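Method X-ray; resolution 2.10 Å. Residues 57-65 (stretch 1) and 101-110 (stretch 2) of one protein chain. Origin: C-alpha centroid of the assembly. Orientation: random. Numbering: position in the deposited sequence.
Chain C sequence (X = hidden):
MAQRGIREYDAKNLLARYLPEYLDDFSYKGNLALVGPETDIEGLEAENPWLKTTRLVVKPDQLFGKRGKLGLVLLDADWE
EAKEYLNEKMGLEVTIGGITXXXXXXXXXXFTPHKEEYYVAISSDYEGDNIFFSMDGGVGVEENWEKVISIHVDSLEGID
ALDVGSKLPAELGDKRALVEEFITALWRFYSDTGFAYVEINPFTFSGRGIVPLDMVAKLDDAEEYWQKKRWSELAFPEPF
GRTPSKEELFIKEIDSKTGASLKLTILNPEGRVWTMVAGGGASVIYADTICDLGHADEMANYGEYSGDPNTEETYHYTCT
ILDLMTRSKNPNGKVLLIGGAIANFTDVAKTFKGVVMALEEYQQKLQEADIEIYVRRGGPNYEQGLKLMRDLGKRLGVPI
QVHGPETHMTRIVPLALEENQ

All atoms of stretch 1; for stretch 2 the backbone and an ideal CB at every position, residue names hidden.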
ATOM      1  N   VAL C  57      10.277 -77.008 -25.157  1.00 74.59           N
ATOM      2  CA  VAL C  57      10.117 -77.458 -23.773  1.00 74.62           C
ATOM      3  C   VAL C  57       8.938 -76.632 -23.214  1.00 78.63           C
ATOM      4  O   VAL C  57       8.932 -75.402 -23.323  1.00 76.14           O
ATOM      5  CB  VAL C  57      11.396 -77.294 -22.892  1.00 78.70           C
ATOM      6  CG1 VAL C  57      11.143 -77.710 -21.447  1.00 77.99           C
ATOM      7  CG2 VAL C  57      12.564 -78.084 -23.454  1.00 80.14           C
ATOM      8  N   VAL C  58       7.942 -77.307 -22.651  1.00 77.59           N
ATOM      9  CA  VAL C  58       6.804 -76.624 -22.048  1.00 77.84           C
ATOM     10  C   VAL C  58       6.565 -77.239 -20.654  1.00 84.28           C
ATOM     11  O   VAL C  58       6.502 -78.463 -20.506  1.00 85.90           O
ATOM     12  CB  VAL C  58       5.547 -76.500 -22.969  1.00 82.20           C
ATOM     13  CG1 VAL C  58       5.103 -77.837 -23.548  1.00 83.04           C
ATOM     14  CG2 VAL C  58       4.394 -75.770 -22.287  1.00 81.59           C
ATOM     15  N   LYS C  59       6.558 -76.374 -19.630  1.00 80.27           N
ATOM     16  CA  LYS C  59       6.436 -76.748 -18.221  1.00 80.19           C
ATOM     17  C   LYS C  59       5.624 -75.711 -17.415  1.00 84.58           C
ATOM     18  O   LYS C  59       5.661 -74.524 -17.762  1.00 83.32           O
ATOM     19  CB  LYS C  59       7.839 -76.947 -17.599  1.00 82.50           C
ATOM     20  CG  LYS C  59       8.808 -75.772 -17.786  1.00 83.12           C
ATOM     21  CD  LYS C  59      10.237 -76.157 -17.455  1.00 87.48           C
ATOM     22  CE  LYS C  59      11.223 -75.235 -18.118  1.00 91.81           C
ATOM     23  NZ  LYS C  59      12.596 -75.388 -17.559  1.00100.11           N
ATOM     24  N   PRO C  60       4.906 -76.117 -16.328  1.00 82.43           N
ATOM     25  CA  PRO C  60       4.156 -75.120 -15.540  1.00 82.45           C
ATOM     26  C   PRO C  60       5.064 -74.158 -14.757  1.00 85.01           C
ATOM     27  O   PRO C  60       6.041 -74.589 -14.138  1.00 84.90           O
ATOM     28  CB  PRO C  60       3.267 -75.971 -14.625  1.00 85.50           C
ATOM     29  CG  PRO C  60       3.966 -77.266 -14.509  1.00 90.40           C
ATOM     30  CD  PRO C  60       4.757 -77.478 -15.762  1.00 85.26           C
ATOM     31  N   ASP C  61       4.744 -72.850 -14.818  1.00 79.69           N
ATOM     32  CA  ASP C  61       5.486 -71.775 -14.169  1.00 77.99           C
ATOM     33  C   ASP C  61       4.644 -71.144 -13.051  1.00 83.33           C
ATOM     34  O   ASP C  61       4.267 -69.974 -13.132  1.00 83.31           O
ATOM     35  CB  ASP C  61       5.938 -70.733 -15.216  1.00 78.57           C
ATOM     36  CG  ASP C  61       7.131 -69.881 -14.808  1.00 86.93           C
ATOM     37  OD1 ASP C  61       7.627 -70.050 -13.664  1.00 88.62           O
ATOM     38  OD2 ASP C  61       7.571 -69.049 -15.628  1.00 88.10           O
ATOM     39  N   GLN C  62       4.353 -71.927 -12.004  1.00 81.26           N
ATOM     40  CA  GLN C  62       3.534 -71.469 -10.881  1.00 81.80           C
ATOM     41  C   GLN C  62       4.256 -71.603  -9.530  1.00 88.83           C
ATOM     42  O   GLN C  62       3.619 -71.753  -8.478  1.00 89.01           O
ATOM     43  CB  GLN C  62       2.163 -72.163 -10.896  1.00 83.81           C
ATOM     44  CG  GLN C  62       1.167 -71.490 -11.828  1.00 89.27           C
ATOM     45  CD  GLN C  62      -0.094 -72.295 -11.993  1.00101.40           C
ATOM     46  OE1 GLN C  62      -0.125 -73.298 -12.705  1.00 94.61           O
ATOM     47  NE2 GLN C  62      -1.170 -71.857 -11.356  1.00 95.70           N
ATOM     48  N   LEU C  63       5.601 -71.476  -9.571  1.00 87.77           N
ATOM     49  CA  LEU C  63       6.526 -71.511  -8.425  1.00 89.06           C
ATOM     50  C   LEU C  63       6.576 -72.905  -7.761  1.00 95.67           C
ATOM     51  O   LEU C  63       6.115 -73.086  -6.629  1.00 96.11           O
ATOM     52  CB  LEU C  63       6.247 -70.367  -7.399  1.00 89.38           C
ATOM     53  CG  LEU C  63       5.983 -68.953  -7.973  1.00 93.50           C
ATOM     54  CD1 LEU C  63       5.396 -68.035  -6.935  1.00 94.07           C
ATOM     55  CD2 LEU C  63       7.238 -68.330  -8.511  1.00 95.93           C
ATOM     56  N   PHE C  64       7.162 -73.882  -8.490  1.00 93.33           N
ATOM     57  CA  PHE C  64       7.297 -75.283  -8.072  1.00 94.71           C
ATOM     58  C   PHE C  64       8.749 -75.720  -7.771  1.00100.02           C
ATOM     59  O   PHE C  64       9.578 -74.887  -7.395  1.00 99.20           O
ATOM     60  CB  PHE C  64       6.662 -76.215  -9.127  1.00 96.45           C
ATOM     61  CG  PHE C  64       5.161 -76.143  -9.288  1.00 97.68           C
ATOM     62  CD1 PHE C  64       4.325 -76.156  -8.177  1.00100.95           C
ATOM     63  CD2 PHE C  64       4.579 -76.158 -10.551  1.00 98.84           C
ATOM     64  CE1 PHE C  64       2.941 -76.116  -8.327  1.00102.26           C
ATOM     65  CE2 PHE C  64       3.192 -76.125 -10.699  1.00101.91           C
ATOM     66  CZ  PHE C  64       2.384 -76.090  -9.587  1.00100.97           C
ATOM     67  N   GLY C  65       9.015 -77.026  -7.915  1.00 98.13           N
ATOM     68  CA  GLY C  65      10.315 -77.654  -7.698  1.00131.51           C
ATOM     69  C   GLY C  65      10.757 -78.516  -8.865  1.00153.87           C
ATOM     70  O   GLY C  65      10.512 -79.723  -8.889  1.00113.53           O
ATOM     71  N   UNK C 101      -4.620 -77.090  -6.269  1.00113.37           N
ATOM     72  CA  UNK C 101      -4.923 -75.963  -7.144  1.00110.98           C
ATOM     73  C   UNK C 101      -4.930 -76.333  -8.611  1.00111.34           C
ATOM     74  O   UNK C 101      -4.505 -77.436  -8.974  1.00111.05           O
ATOM     75  CB  UNK C 101      -3.913 -74.838  -6.912  1.00110.98           C
ATOM     76  N   UNK C 102      -5.416 -75.414  -9.465  1.00105.30           N
ATOM     77  CA  UNK C 102      -5.467 -75.634 -10.914  1.00103.85           C
ATOM     78  C   UNK C 102      -4.204 -75.115 -11.591  1.00103.09           C
ATOM     79  O   UNK C 102      -3.627 -74.128 -11.130  1.00101.93           O
ATOM     80  CB  UNK C 102      -6.699 -74.955 -11.515  1.00103.85           C
ATOM     81  N   UNK C 103      -3.769 -75.779 -12.680  1.00 96.92           N
ATOM     82  CA  UNK C 103      -2.602 -75.339 -13.453  1.00 93.54           C
ATOM     83  C   UNK C 103      -3.055 -74.193 -14.377  1.00 94.79           C
ATOM     84  O   UNK C 103      -4.046 -74.356 -15.081  1.00 95.15           O
ATOM     85  CB  UNK C 103      -1.998 -76.494 -14.255  1.00 93.54           C
ATOM     86  N   UNK C 104      -2.388 -73.019 -14.341  1.00 88.41           N
ATOM     87  CA  UNK C 104      -2.824 -71.874 -15.160  1.00 87.06           C
ATOM     88  C   UNK C 104      -1.717 -71.165 -15.951  1.00 86.17           C
ATOM     89  O   UNK C 104      -2.025 -70.493 -16.938  1.00 84.93           O
ATOM     90  CB  UNK C 104      -3.501 -70.846 -14.251  1.00 87.06           C
ATOM     91  N   UNK C 105      -0.445 -71.285 -15.514  1.00 80.21           N
ATOM     92  CA  UNK C 105       0.684 -70.631 -16.184  1.00 77.63           C
ATOM     93  C   UNK C 105       1.745 -71.621 -16.626  1.00 78.41           C
ATOM     94  O   UNK C 105       2.164 -72.467 -15.836  1.00 77.65           O
ATOM     95  CB  UNK C 105       1.314 -69.588 -15.259  1.00 77.63           C
ATOM     96  N   UNK C 106       2.144 -71.532 -17.907  1.00 73.77           N
ATOM     97  CA  UNK C 106       3.115 -72.438 -18.535  1.00 73.47           C
ATOM     98  C   UNK C 106       4.177 -71.694 -19.325  1.00 74.15           C
ATOM     99  O   UNK C 106       3.862 -70.769 -20.084  1.00 73.52           O
ATOM    100  CB  UNK C 106       2.395 -73.424 -19.457  1.00 73.47           C
ATOM    101  N   UNK C 107       5.432 -72.122 -19.177  1.00 68.29           N
ATOM    102  CA  UNK C 107       6.532 -71.509 -19.907  1.00 67.64           C
ATOM    103  C   UNK C 107       6.909 -72.350 -21.134  1.00 72.28           C
ATOM    104  O   UNK C 107       7.058 -73.572 -21.029  1.00 71.83           O
ATOM    105  CB  UNK C 107       7.743 -71.333 -18.989  1.00 67.64           C
ATOM    106  N   UNK C 108       7.055 -71.679 -22.292  1.00 69.56           N
ATOM    107  CA  UNK C 108       7.516 -72.302 -23.539  1.00 70.15           C
ATOM    108  C   UNK C 108       8.881 -71.713 -23.907  1.00 72.87           C
ATOM    109  O   UNK C 108       9.063 -70.491 -23.948  1.00 70.75           O
ATOM    110  CB  UNK C 108       6.507 -72.088 -24.669  1.00 70.15           C
ATOM    111  N   UNK C 109       9.844 -72.601 -24.125  1.00 71.22           N
ATOM    112  CA  UNK C 109      11.202 -72.215 -24.487  1.00 72.44           C
ATOM    113  C   UNK C 109      11.883 -73.254 -25.414  1.00 77.49           C
ATOM    114  O   UNK C 109      11.443 -74.407 -25.438  1.00 75.56           O
ATOM    115  CB  UNK C 109      12.033 -72.024 -23.216  1.00 72.44           C
ATOM    116  N   UNK C 110      12.966 -72.885 -26.148  1.00 76.79           N
ATOM    117  CA  UNK C 110      13.645 -73.883 -26.997  1.00 78.28           C
ATOM    118  C   UNK C 110      14.330 -75.000 -26.204  1.00 83.93           C
ATOM    119  O   UNK C 110      14.829 -74.762 -25.103  1.00 84.02           O
ATOM    120  CB  UNK C 110      14.686 -73.185 -27.875  1.00 78.28           C
TER

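Residues 57-60 and 106-110 run antiparallel, their strand axes 163° apart, so side chains at successive positions alternate between two faces of the sheet, one carrying Val58 and Pro60, the other Val57 and Lys59.

At position 101 the backbone is extended (phi/psi -133/169) and nothing of stretch 1 lies within 5.5 Å of the ideal CB; almost any residue would fit. It is Gly101. At 102 CA-to-CB points away from stretch 1, which asks nothing of the side chain, although the carbonyl is within reach of the Gln62 amide. The residue is Arg102, whose O accepts a weak hydrogen bond from Gln62 NE2 at 3.4 Å.

Position 103 points sideways, its ideal CB 4.0 Å from Gln62 OE1 and 5.3 Å from Pro60 CB. With the Phe64 ring beyond, a branched or long apolar side chain could turn back to cover the proline. Leu103 does so: its CD2 lies 3.9 Å from Pro60 CB and, at the edge of the Phe64 ring, 4.0 Å from Phe64 CE2.

At 104 the main chain matters more than the side chain, because the backbone N faces the Gln62 carboxamide. A small or polar residue would suit, but many would be tolerated. In Ser104 the N donates to Gln62 OE1 at 2.8 Å, while the side chain, set sideways, makes no hydrogen bond to stretch 1.

The CB of 105 points toward stretch 1, 3.7 Å from Asp61 O and 3.9 Å from Gln62 CG. A large side chain, aromatic or aliphatic, could lie along the glutamine's methylene groups. Tyr105 places its ring with Gln62 CG at the edge. Its backbone works at both ends: O accepts from Asp61 N at 2.8 Å, and N gives a weak hydrogen bond to Gln62 OE1 at 3.5 Å.

Position 106 pairs with Pro60 and shares a face with Val58. This apolar surface favours an aliphatic or aromatic residue. Phe106 meets it with CB 4.2 Å from Val58 CG2 and CE2 3.9 Å from Pro60 CB.

Position 107 pairs with Lys59 on the other face, where the aliphatic part of the lysine would suit an apolar group and Asp61 OD2 might suit a polar one. Leu107 brings CD2 4.3 Å from Lys59 CE. Its N donates to Lys59 O at 2.8 Å and its O accepts from Lys59 N at 3.2 Å.

At 108, opposite Val58, valine, isoleucine or leucine would be natural. Ile108 packs CG1 3.8 Å from Val58 CG2.

Position 109 pairs with Val57, and the Lys59 ammonium on the same face invites an acid. Glu109 extends OE2 to 3.3 Å from Lys59 NZ, a salt bridge with a weak hydrogen bond; its backbone O accepts from Val57 N at 2.9 Å and its N donates to Val57 O at 3.1 Å.

At 110 the CB points away and phi is -66°, which permits proline among many residues; Pro110 occupies it.

Stretch 2 101-110: GRLSYFLIEP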
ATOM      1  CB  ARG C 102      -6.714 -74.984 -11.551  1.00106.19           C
ATOM      2  CG  ARG C 102      -8.052 -75.640 -11.182  1.00116.28           C
ATOM      3  CD  ARG C 102      -9.208 -75.025 -11.953  1.00123.81           C
ATOM      4  NE  ARG C 102     -10.488 -75.221 -11.269  1.00134.35           N
ATOM      5  CZ  ARG C 102     -11.092 -74.301 -10.519  1.00145.98           C
ATOM      6  NH1 ARG C 102     -10.550 -73.099 -10.365  1.00129.87           N
ATOM      7  NH2 ARG C 102     -12.248 -74.571  -9.930  1.00133.77           N
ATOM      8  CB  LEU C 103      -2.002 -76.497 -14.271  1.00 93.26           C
ATOM      9  CG  LEU C 103      -1.274 -77.603 -13.501  1.00 98.59           C
ATOM     10  CD1 LEU C 103      -0.969 -78.781 -14.409  1.00 99.14           C
ATOM     11  CD2 LEU C 103       0.019 -77.096 -12.856  1.00 99.95           C
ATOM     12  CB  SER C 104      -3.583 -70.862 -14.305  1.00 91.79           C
ATOM     13  OG  SER C 104      -4.773 -71.421 -13.775  1.00103.28           O
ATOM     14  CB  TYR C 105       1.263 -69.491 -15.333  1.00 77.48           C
ATOM     15  CG  TYR C 105       0.274 -68.361 -15.129  1.00 79.78           C
ATOM     16  CD1 TYR C 105       0.175 -67.321 -16.049  1.00 81.71           C
ATOM     17  CD2 TYR C 105      -0.571 -68.335 -14.020  1.00 81.42           C
ATOM     18  CE1 TYR C 105      -0.754 -66.293 -15.882  1.00 83.58           C
ATOM     19  CE2 TYR C 105      -1.507 -67.317 -13.846  1.00 83.25           C
ATOM     20  CZ  TYR C 105      -1.590 -66.292 -14.775  1.00 91.01           C
ATOM     21  OH  TYR C 105      -2.493 -65.269 -14.589  1.00 91.20           O
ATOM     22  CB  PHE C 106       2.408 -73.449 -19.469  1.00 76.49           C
ATOM     23  CG  PHE C 106       1.380 -74.325 -18.794  1.00 79.40           C
ATOM     24  CD1 PHE C 106       0.058 -73.908 -18.672  1.00 84.23           C
ATOM     25  CD2 PHE C 106       1.731 -75.565 -18.278  1.00 82.16           C
ATOM     26  CE1 PHE C 106      -0.886 -74.702 -18.017  1.00 86.39           C
ATOM     27  CE2 PHE C 106       0.788 -76.362 -17.627  1.00 86.63           C
ATOM     28  CZ  PHE C 106      -0.515 -75.927 -17.507  1.00 85.80           C
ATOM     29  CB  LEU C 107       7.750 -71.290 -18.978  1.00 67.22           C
ATOM     30  CG  LEU C 107       9.089 -70.872 -19.629  1.00 72.29           C
ATOM     31  CD1 LEU C 107       9.066 -69.419 -20.128  1.00 72.26           C
ATOM     32  CD2 LEU C 107      10.244 -71.103 -18.690  1.00 75.39           C
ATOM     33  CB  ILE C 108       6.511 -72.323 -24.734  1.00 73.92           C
ATOM     34  CG1 ILE C 108       5.072 -72.629 -24.262  1.00 74.52           C
ATOM     35  CG2 ILE C 108       6.970 -73.347 -25.805  1.00 76.21           C
ATOM     36  CD1 ILE C 108       3.999 -72.257 -25.248  1.00 83.56           C
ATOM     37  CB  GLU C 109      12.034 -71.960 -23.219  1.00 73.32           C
ATOM     38  CG  GLU C 109      12.327 -73.192 -22.378  1.00 82.85           C
ATOM     39  CD  GLU C 109      13.226 -72.952 -21.181  1.00103.74           C
ATOM     40  OE1 GLU C 109      13.812 -71.850 -21.079  1.00 88.86           O
ATOM     41  OE2 GLU C 109      13.360 -73.879 -20.351  1.00102.85           O
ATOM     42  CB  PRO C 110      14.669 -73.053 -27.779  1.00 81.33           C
ATOM     43  CG  PRO C 110      14.908 -71.850 -26.955  1.00 85.28           C
ATOM     44  CD  PRO C 110      13.621 -71.559 -26.248  1.00 78.75           C
TER
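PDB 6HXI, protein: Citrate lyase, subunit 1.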